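Local coordinates for chromosome partition protein Smc (PDB 3NWC) that forms the hinge that mediates dimerization and binds DNA in a protein probably required for chromosome condensation and partitioning, at residues Leu108-Val113 with Gly129-Val134. Sequence-based numbering, arbitrary orientation.
Sequences LPAVDV and GDTVIV
Ile133 and Leu108 pair through both backbone polar groups: Ile133 N donates to Leu108 O at 2.8 Å, nearly straight, while Leu108 N returns a longer bond to Ile133 O, on a lone pair of that carbonyl. Pro109, facing Val132 in the next, non-hydrogen-bonded pair, suits its place because no N-H is required there. Ala110 N then reaches Thr131 O at 2.9 Å and ends the ladder as the chain turns into a 3-10 segment.

The tight packing lies under this turn. Isoleucine is long enough for two tasks: CB and CG1 of Ile133 cover Leu108 O, and with CG1 anti to the carbonyl carbon (chi1 -55°) and the chain extended beyond it, CD1 passes Ala110 CA at 4.0 Å and meets Val113 CG2 tip to tip at 3.8 Å. The small Ala110 CB fits against Thr131 CB, and Ile55 of helix 52-59 covers both Ala110 and Val113. An alanine in place of Ile133 would probably open a gap beside Ala110 and cost Val113 one of its apolar neighbours.

Beyond Ala110, partly exposed Val111 approaches through CG1 alone, 4.0 Å from the bare CA of Gly129, which has no side chain to intervene; a water bridges Val111 N to Thr131 O. At the outer end Leu108 and Pro109 also stay partly exposed. Such antiparallel pairing places edge strand 108-109 at the margin of the SMC hinge domain's mixed sheet.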
loop_
_atom_site.group_PDB
_atom_site.type_symbol
_atom_site.label_atom_id
_atom_site.label_comp_id
_atom_site.label_asym_id
_atom_site.label_seq_id
_atom_site.Cartn_x
_atom_site.Cartn_y
_atom_site.Cartn_z
ATOM N N LEU A 108 1.860 22.948 -3.633
ATOM C CA LEU A 108 3.123 22.689 -4.304
ATOM C C LEU A 108 3.223 21.246 -4.773
ATOM O O LEU A 108 3.219 20.327 -3.945
ATOM C CB LEU A 108 4.265 22.992 -3.329
ATOM C CG LEU A 108 5.713 22.671 -3.708
ATOM C CD1 LEU A 108 6.182 23.543 -4.886
ATOM C CD2 LEU A 108 6.612 22.893 -2.499
ATOM N N PRO A 109 3.330 21.031 -6.095
ATOM C CA PRO A 109 3.491 19.663 -6.594
ATOM C C PRO A 109 4.699 18.966 -5.980
ATOM O O PRO A 109 5.807 19.504 -5.957
ATOM C CB PRO A 109 3.726 19.858 -8.087
ATOM C CG PRO A 109 2.939 21.101 -8.405
ATOM C CD PRO A 109 3.139 21.998 -7.197
ATOM N N ALA A 110 4.485 17.747 -5.499
ATOM C CA ALA A 110 5.569 17.034 -4.843
ATOM C C ALA A 110 6.762 16.806 -5.761
ATOM O O ALA A 110 7.906 16.812 -5.314
ATOM C CB ALA A 110 5.055 15.690 -4.265
ATOM N N VAL A 111 6.510 16.610 -7.049
ATOM C CA VAL A 111 7.598 16.393 -7.987
ATOM C C VAL A 111 8.536 17.598 -8.050
ATOM O O VAL A 111 9.688 17.455 -8.429
ATOM C CB VAL A 111 7.109 16.060 -9.415
ATOM C CG1 VAL A 111 6.277 14.787 -9.415
ATOM C CG2 VAL A 111 6.326 17.230 -10.006
ATOM N N ASP A 112 8.047 18.773 -7.669
ATOM C CA ASP A 112 8.881 19.976 -7.710
ATOM C C ASP A 112 9.994 19.952 -6.669
ATOM O O ASP A 112 10.970 20.691 -6.784
ATOM C CB ASP A 112 8.045 21.222 -7.495
ATOM C CG ASP A 112 7.196 21.556 -8.699
ATOM O OD1 ASP A 112 7.252 20.803 -9.691
ATOM O OD2 ASP A 112 6.477 22.563 -8.628
ATOM N N VAL A 113 9.845 19.117 -5.646
ATOM C CA VAL A 113 10.821 19.133 -4.559
ATOM C C VAL A 113 11.721 17.897 -4.532
ATOM O O VAL A 113 12.403 17.642 -3.540
ATOM C CB VAL A 113 10.164 19.382 -3.182
ATOM C CG1 VAL A 113 9.392 20.700 -3.185
ATOM C CG2 VAL A 113 9.260 18.211 -2.775
ATOM N N GLY A 129 3.153 12.052 -9.159
ATOM C CA GLY A 129 2.749 13.026 -10.176
ATOM C C GLY A 129 1.486 13.827 -9.935
ATOM O O GLY A 129 1.331 14.917 -10.483
ATOM N N ASP A 130 0.565 13.307 -9.133
ATOM C CA ASP A 130 -0.600 14.104 -8.792
ATOM C C ASP A 130 -0.658 14.456 -7.316
ATOM O O ASP A 130 -1.687 14.900 -6.826
ATOM C CB ASP A 130 -1.904 13.458 -9.299
ATOM C CG ASP A 130 -2.289 12.189 -8.541
ATOM O OD1 ASP A 130 -1.472 11.632 -7.780
ATOM O OD2 ASP A 130 -3.436 11.734 -8.725
ATOM N N THR A 131 0.470 14.298 -6.619
ATOM C CA THR A 131 0.530 14.695 -5.217
ATOM C C THR A 131 0.878 16.169 -5.041
ATOM O O THR A 131 1.842 16.665 -5.604
ATOM C CB THR A 131 1.541 13.843 -4.405
ATOM O OG1 THR A 131 1.197 12.467 -4.546
ATOM C CG2 THR A 131 1.487 14.210 -2.930
ATOM N N VAL A 132 0.093 16.834 -4.207
ATOM C CA VAL A 132 0.354 18.199 -3.817
ATOM C C VAL A 132 0.653 18.293 -2.335
ATOM O O VAL A 132 0.034 17.612 -1.508
ATOM C CB VAL A 132 -0.867 19.087 -4.188
ATOM C CG1 VAL A 132 -0.639 20.518 -3.771
ATOM C CG2 VAL A 132 -1.142 18.983 -5.680
ATOM N N ILE A 133 1.632 19.131 -2.002
ATOM C CA ILE A 133 2.005 19.371 -0.618
ATOM C C ILE A 133 1.271 20.610 -0.132
ATOM O O ILE A 133 1.311 21.666 -0.778
ATOM C CB ILE A 133 3.518 19.586 -0.488
ATOM C CG1 ILE A 133 4.276 18.402 -1.103
ATOM C CG2 ILE A 133 3.908 19.800 0.968
ATOM C CD1 ILE A 133 5.782 18.607 -1.193
ATOM N N VAL A 134 0.577 20.459 0.989
ATOM C CA VAL A 134 -0.147 21.546 1.628
ATOM C C VAL A 134 0.340 21.680 3.074
ATOM O O VAL A 134 0.937 20.753 3.629
ATOM C CB VAL A 134 -1.664 21.301 1.596
ATOM C CG1 VAL A 134 -2.117 20.983 0.169
ATOM C CG2 VAL A 134 -2.039 20.164 2.524
HETATM O O HOH W 1 3.500 16.213 -8.050
#